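Long-range contact in pngf-ii (Elizabethkingia meningoseptica, PDB 4R4X), which probably hydrolyses the amide linkage between asparagine and N-glycans, releasing the glycan from glycoproteins as a peptide:N-glycosidase of the PNGase F family: residues D409-Y423 / V497-I511. Residues are numbered along the deposited sequence; the frame is centred on the assembly and turned at random.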
loop_
_atom_site.group_PDB
_atom_site.type_symbol
_atom_site.label_atom_id
_atom_site.label_comp_id
_atom_site.label_asym_id
_atom_site.label_seq_id
_atom_site.Cartn_x
_atom_site.Cartn_y
_atom_site.Cartn_z
ATOM N N ASP A 409 -20.312 -21.802 14.603
ATOM C CA ASP A 409 -21.319 -21.140 15.422
ATOM C C ASP A 409 -20.559 -20.017 16.143
ATOM O O ASP A 409 -19.433 -20.230 16.569
ATOM C CB ASP A 409 -21.891 -22.165 16.440
ATOM C CG ASP A 409 -23.052 -21.628 17.272
ATOM O OD1 ASP A 409 -23.829 -20.792 16.767
ATOM O OD2 ASP A 409 -23.229 -22.079 18.441
ATOM N N PHE A 410 -21.181 -18.845 16.284
ATOM C CA PHE A 410 -20.606 -17.713 17.021
ATOM C C PHE A 410 -21.730 -16.876 17.646
ATOM O O PHE A 410 -22.902 -16.972 17.250
ATOM C CB PHE A 410 -19.752 -16.831 16.101
ATOM C CG PHE A 410 -20.479 -16.351 14.883
ATOM C CD1 PHE A 410 -20.517 -17.131 13.736
ATOM C CD2 PHE A 410 -21.149 -15.136 14.884
ATOM C CE1 PHE A 410 -21.190 -16.709 12.619
ATOM C CE2 PHE A 410 -21.835 -14.718 13.770
ATOM C CZ PHE A 410 -21.855 -15.509 12.635
ATOM N N ILE A 411 -21.362 -16.040 18.598
ATOM C CA ILE A 411 -22.339 -15.238 19.338
ATOM C C ILE A 411 -22.071 -13.770 19.147
ATOM O O ILE A 411 -20.955 -13.302 19.374
ATOM C CB ILE A 411 -22.281 -15.567 20.842
ATOM C CG1 ILE A 411 -22.597 -17.044 21.067
ATOM C CG2 ILE A 411 -23.272 -14.704 21.614
ATOM C CD1 ILE A 411 -22.152 -17.575 22.421
ATOM N N LEU A 412 -23.079 -13.030 18.701
ATOM C CA LEU A 412 -22.964 -11.576 18.609
ATOM C C LEU A 412 -23.603 -10.963 19.843
ATOM O O LEU A 412 -24.716 -11.353 20.210
ATOM C CB LEU A 412 -23.690 -11.047 17.374
ATOM C CG LEU A 412 -23.139 -11.525 16.039
ATOM C CD1 LEU A 412 -24.047 -11.001 14.956
ATOM C CD2 LEU A 412 -21.692 -11.072 15.847
ATOM N N THR A 413 -22.920 -9.998 20.469
ATOM C CA THR A 413 -23.484 -9.343 21.652
ATOM C C THR A 413 -24.285 -8.092 21.306
ATOM O O THR A 413 -25.000 -7.551 22.127
ATOM C CB THR A 413 -22.397 -9.024 22.692
ATOM O OG1 THR A 413 -21.420 -8.152 22.133
ATOM C CG2 THR A 413 -21.732 -10.297 23.165
ATOM N N LYS A 414 -24.184 -7.649 20.063
ATOM C CA LYS A 414 -24.845 -6.449 19.619
ATOM C C LYS A 414 -25.265 -6.669 18.166
ATOM O O LYS A 414 -24.549 -7.354 17.432
ATOM C CB LYS A 414 -23.839 -5.292 19.762
ATOM C CG LYS A 414 -24.219 -3.965 19.131
ATOM C CD LYS A 414 -25.116 -3.136 20.041
ATOM C CE LYS A 414 -25.115 -1.674 19.635
ATOM N NZ LYS A 414 -26.260 -0.932 20.240
ATOM N N ASP A 415 -26.409 -6.097 17.774
ATOM C CA ASP A 415 -26.865 -6.140 16.380
ATOM C C ASP A 415 -25.737 -5.643 15.483
ATOM O O ASP A 415 -24.960 -4.762 15.857
ATOM C CB ASP A 415 -28.076 -5.226 16.112
ATOM C CG ASP A 415 -29.377 -5.683 16.802
ATOM O OD1 ASP A 415 -29.442 -6.772 17.436
ATOM O OD2 ASP A 415 -30.360 -4.909 16.680
ATOM N N LEU A 416 -25.665 -6.194 14.287
ATOM C CA LEU A 416 -24.645 -5.782 13.328
ATOM C C LEU A 416 -25.366 -5.326 12.055
ATOM O O LEU A 416 -26.108 -6.114 11.458
ATOM C CB LEU A 416 -23.761 -6.990 13.077
ATOM C CG LEU A 416 -22.291 -6.855 12.780
ATOM C CD1 LEU A 416 -21.572 -5.996 13.824
ATOM C CD2 LEU A 416 -21.722 -8.266 12.665
ATOM N N LYS A 417 -25.196 -4.060 11.687
ATOM C CA LYS A 417 -25.715 -3.524 10.443
ATOM C C LYS A 417 -24.737 -3.808 9.290
ATOM O O LYS A 417 -23.523 -3.772 9.473
ATOM C CB LYS A 417 -25.951 -2.012 10.572
ATOM C CG LYS A 417 -26.270 -1.312 9.266
ATOM C CD LYS A 417 -26.628 0.141 9.457
ATOM C CE LYS A 417 -26.962 0.815 8.139
ATOM N NZ LYS A 417 -27.143 2.274 8.341
ATOM N N ASN A 418 -25.280 -4.057 8.107
ATOM C CA ASN A 418 -24.485 -4.316 6.896
ATOM C C ASN A 418 -23.416 -5.378 7.110
ATOM O O ASN A 418 -22.266 -5.198 6.741
ATOM C CB ASN A 418 -23.900 -3.015 6.345
ATOM C CG ASN A 418 -24.963 -2.087 5.794
ATOM O OD1 ASN A 418 -26.036 -2.526 5.369
ATOM N ND2 ASN A 418 -24.684 -0.797 5.809
ATOM N N ALA A 419 -23.806 -6.509 7.689
ATOM C CA ALA A 419 -22.876 -7.594 7.904
ATOM C C ALA A 419 -22.371 -8.135 6.564
ATOM O O ALA A 419 -23.117 -8.238 5.605
ATOM C CB ALA A 419 -23.528 -8.727 8.679
ATOM N N GLN A 420 -21.111 -8.528 6.539
ATOM C CA GLN A 420 -20.513 -9.104 5.344
ATOM C C GLN A 420 -19.593 -10.231 5.754
ATOM O O GLN A 420 -19.015 -10.193 6.851
ATOM C CB GLN A 420 -19.674 -8.070 4.600
ATOM C CG GLN A 420 -20.429 -6.866 4.075
ATOM C CD GLN A 420 -19.464 -5.807 3.600
ATOM O OE1 GLN A 420 -18.288 -6.074 3.399
ATOM N NE2 GLN A 420 -19.959 -4.598 3.428
ATOM N N LEU A 421 -19.435 -11.215 4.868
ATOM C CA LEU A 421 -18.393 -12.197 5.028
ATOM C C LEU A 421 -17.302 -11.880 4.026
ATOM O O LEU A 421 -17.539 -11.923 2.818
ATOM C CB LEU A 421 -18.909 -13.619 4.805
ATOM C CG LEU A 421 -17.880 -14.724 5.076
ATOM C CD1 LEU A 421 -17.504 -14.783 6.545
ATOM C CD2 LEU A 421 -18.389 -16.090 4.632
ATOM N N ARG A 422 -16.130 -11.524 4.544
ATOM C CA ARG A 422 -14.922 -11.367 3.732
ATOM C C ARG A 422 -14.399 -12.760 3.509
ATOM O O ARG A 422 -13.977 -13.424 4.458
ATOM C CB ARG A 422 -13.887 -10.516 4.462
ATOM C CG ARG A 422 -12.556 -10.308 3.733
ATOM C CD ARG A 422 -11.615 -9.543 4.651
ATOM N NE ARG A 422 -10.290 -9.266 4.093
ATOM C CZ ARG A 422 -9.205 -10.021 4.258
ATOM N NH1 ARG A 422 -8.059 -9.622 3.738
ATOM N NH2 ARG A 422 -9.247 -11.163 4.926
ATOM N N TYR A 423 -14.442 -13.204 2.261
ATOM C CA TYR A 423 -14.268 -14.610 1.930
ATOM C C TYR A 423 -13.191 -14.763 0.864
ATOM O O TYR A 423 -13.306 -14.202 -0.237
ATOM C CB TYR A 423 -15.582 -15.186 1.423
ATOM C CG TYR A 423 -15.570 -16.659 1.067
ATOM C CD1 TYR A 423 -15.451 -17.633 2.053
ATOM C CD2 TYR A 423 -15.737 -17.083 -0.250
ATOM C CE1 TYR A 423 -15.469 -18.986 1.735
ATOM C CE2 TYR A 423 -15.796 -18.432 -0.571
ATOM C CZ TYR A 423 -15.656 -19.379 0.424
ATOM O OH TYR A 423 -15.655 -20.722 0.128
ATOM N N VAL A 497 -13.741 -11.773 -1.770
ATOM C CA VAL A 497 -15.047 -11.294 -2.117
ATOM C C VAL A 497 -15.752 -10.881 -0.828
ATOM O O VAL A 497 -15.466 -11.414 0.252
ATOM C CB VAL A 497 -15.845 -12.333 -2.918
ATOM C CG1 VAL A 497 -15.071 -12.741 -4.178
ATOM C CG2 VAL A 497 -16.209 -13.525 -2.064
ATOM N N TYR A 498 -16.646 -9.918 -0.955
ATOM C CA TYR A 498 -17.340 -9.350 0.179
ATOM C C TYR A 498 -18.805 -9.709 0.057
ATOM O O TYR A 498 -19.535 -9.098 -0.720
ATOM C CB TYR A 498 -17.133 -7.853 0.188
ATOM C CG TYR A 498 -15.694 -7.563 0.448
ATOM C CD1 TYR A 498 -15.186 -7.558 1.751
ATOM C CD2 TYR A 498 -14.820 -7.370 -0.604
ATOM C CE1 TYR A 498 -13.837 -7.334 1.986
ATOM C CE2 TYR A 498 -13.466 -7.163 -0.376
ATOM C CZ TYR A 498 -12.993 -7.128 0.915
ATOM O OH TYR A 498 -11.659 -6.908 1.120
ATOM N N ILE A 499 -19.218 -10.724 0.803
ATOM C CA ILE A 499 -20.545 -11.316 0.617
ATOM C C ILE A 499 -21.509 -10.646 1.587
ATOM O O ILE A 499 -21.347 -10.738 2.812
ATOM C CB ILE A 499 -20.512 -12.828 0.877
ATOM C CG1 ILE A 499 -19.605 -13.489 -0.164
ATOM C CG2 ILE A 499 -21.917 -13.427 0.885
ATOM C CD1 ILE A 499 -19.313 -14.938 0.103
ATOM N N ASN A 500 -22.500 -9.977 1.037
ATOM C CA ASN A 500 -23.495 -9.290 1.865
ATOM C C ASN A 500 -24.364 -10.296 2.617
ATOM O O ASN A 500 -24.908 -11.214 2.014
ATOM C CB ASN A 500 -24.345 -8.363 1.001
ATOM C CG ASN A 500 -23.619 -7.074 0.629
ATOM O OD1 ASN A 500 -22.661 -6.679 1.278
ATOM N ND2 ASN A 500 -24.083 -6.411 -0.424
ATOM N N LEU A 501 -24.458 -10.143 3.930
ATOM C CA LEU A 501 -25.278 -11.042 4.758
ATOM C C LEU A 501 -26.547 -10.373 5.294
ATOM O O LEU A 501 -27.353 -11.036 5.974
ATOM C CB LEU A 501 -24.450 -11.561 5.925
ATOM C CG LEU A 501 -23.191 -12.336 5.578
ATOM C CD1 LEU A 501 -22.479 -12.660 6.877
ATOM C CD2 LEU A 501 -23.528 -13.600 4.793
ATOM N N GLY A 502 -26.738 -9.089 4.968
ATOM C CA GLY A 502 -27.823 -8.282 5.514
ATOM C C GLY A 502 -27.471 -7.848 6.932
ATOM O O GLY A 502 -26.315 -7.946 7.349
ATOM N N ASN A 503 -28.471 -7.414 7.693
ATOM C CA ASN A 503 -28.263 -7.057 9.093
ATOM C C ASN A 503 -28.439 -8.289 9.986
ATOM O O ASN A 503 -29.302 -9.161 9.721
ATOM C CB ASN A 503 -29.264 -5.956 9.507
ATOM C CG ASN A 503 -29.214 -4.733 8.598
ATOM O OD1 ASN A 503 -28.151 -4.320 8.100
ATOM N ND2 ASN A 503 -30.371 -4.151 8.368
ATOM N N LEU A 504 -27.629 -8.395 11.034
ATOM C CA LEU A 504 -27.693 -9.526 11.923
ATOM C C LEU A 504 -28.116 -9.091 13.310
ATOM O O LEU A 504 -27.631 -8.082 13.812
ATOM C CB LEU A 504 -26.350 -10.239 12.016
ATOM C CG LEU A 504 -25.790 -10.777 10.688
ATOM C CD1 LEU A 504 -24.436 -11.371 10.961
ATOM C CD2 LEU A 504 -26.733 -11.794 10.070
ATOM N N ASN A 505 -29.042 -9.852 13.904
ATOM C CA ASN A 505 -29.444 -9.629 15.305
ATOM C C ASN A 505 -28.369 -10.082 16.280
ATOM O O ASN A 505 -27.627 -11.009 16.013
ATOM C CB ASN A 505 -30.707 -10.435 15.647
ATOM C CG ASN A 505 -31.946 -9.859 15.029
ATOM O OD1 ASN A 505 -31.936 -8.727 14.550
ATOM N ND2 ASN A 505 -33.039 -10.645 15.023
ATOM N N ALA A 506 -28.333 -9.466 17.450
ATOM C CA ALA A 506 -27.565 -10.039 18.550
ATOM C C ALA A 506 -28.016 -11.491 18.844
ATOM O O ALA A 506 -29.178 -11.846 18.646
ATOM C CB ALA A 506 -27.700 -9.162 19.785
ATOM N N GLY A 507 -27.098 -12.331 19.296
ATOM C CA GLY A 507 -27.423 -13.721 19.601
ATOM C C GLY A 507 -26.617 -14.676 18.750
ATOM O O GLY A 507 -25.629 -14.286 18.128
ATOM N N LYS A 508 -27.044 -15.929 18.733
ATOM C CA LYS A 508 -26.267 -16.990 18.138
ATOM C C LYS A 508 -26.508 -17.042 16.646
ATOM O O LYS A 508 -27.629 -16.873 16.199
ATOM C CB LYS A 508 -26.659 -18.339 18.746
ATOM C CG LYS A 508 -26.059 -18.569 20.121
ATOM C CD LYS A 508 -25.619 -20.023 20.355
ATOM C CE LYS A 508 -24.365 -20.075 21.225
ATOM N NZ LYS A 508 -24.344 -21.226 22.160
ATOM N N HIS A 509 -25.449 -17.320 15.888
ATOM C CA HIS A 509 -25.554 -17.495 14.452
ATOM C C HIS A 509 -24.624 -18.601 14.010
ATOM O O HIS A 509 -23.692 -18.971 14.726
ATOM C CB HIS A 509 -25.203 -16.190 13.727
ATOM C CG HIS A 509 -26.194 -15.094 13.955
ATOM N ND1 HIS A 509 -27.371 -14.987 13.239
ATOM C CD2 HIS A 509 -26.188 -14.059 14.825
ATOM C CE1 HIS A 509 -28.053 -13.944 13.667
ATOM N NE2 HIS A 509 -27.360 -13.367 14.634
ATOM N N THR A 510 -24.895 -19.156 12.843
ATOM C CA THR A 510 -24.013 -20.130 12.213
ATOM C C THR A 510 -23.685 -19.728 10.784
ATOM O O THR A 510 -24.530 -19.175 10.054
ATOM C CB THR A 510 -24.643 -21.527 12.165
ATOM O OG1 THR A 510 -25.808 -21.497 11.322
ATOM C CG2 THR A 510 -24.970 -22.023 13.572
ATOM N N ILE A 511 -22.454 -19.953 10.375
ATOM C CA ILE A 511 -22.122 -19.782 8.973
ATOM C C ILE A 511 -21.582 -21.123 8.522
ATOM O O ILE A 511 -20.904 -21.816 9.287
ATOM C CB ILE A 511 -21.135 -18.637 8.736
ATOM C CG1 ILE A 511 -21.842 -17.295 8.898
ATOM C CG2 ILE A 511 -20.555 -18.719 7.321
ATOM C CD1 ILE A 511 -20.917 -16.075 8.974
HETATM O O HOH W 1 -27.488 -5.086 5.235
HETATM O O HOH W 2 -24.818 -6.714 4.237
HETATM O O HOH W 3 -22.907 -4.671 3.173
#
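F410 holds CG between its backbone N and carbonyl carbon (chi1 54°), and H509 holds its own anti to the carbonyl carbon; the phenyl CZ thereby reaches H509 CB at 3.6 Å, while H509 O lies over one ring face. F410 CE1 also meets I511 CD1 at 3.7 Å, and I511 CG1 lies at the ring edge in its plane. Beyond H509 CB, the imidazole CD2 packs on L412 CD1, and NE2 donates in its ring plane to N505 O at 2.7 Å, tying the 505–506 loop to the strand that follows it. ND1 bonds D447, so both ring nitrogens have partners.

Paired backbone N-H···O bonds at F410/H509 and L412/G507 define one antiparallel ladder; those at L416/L504, L421/I499 and Y423/V497 define another, one residue out of register with the first. Two side chains bond backbone N-H groups near the crossings: D415 OD1 accepts A506 N on its anti side, and N503 OD1 takes N418 N in its carbonyl plane at 2.9 Å (N-H···O 171°) plus a water shared with N418 OD1. On the inward face, L504 CD1 meets A419 CB at 3.6 Å within one sheet, and L504 CB meets L412 CD1 of the other.

Both segments thus pass from one sheet to the other of the C-terminal β-sandwich of the PNGase F fold. Directional amide bonds set strand register and fix where the chain crosses, whereas aliphatic and aromatic carbons fill the interior between the sheets.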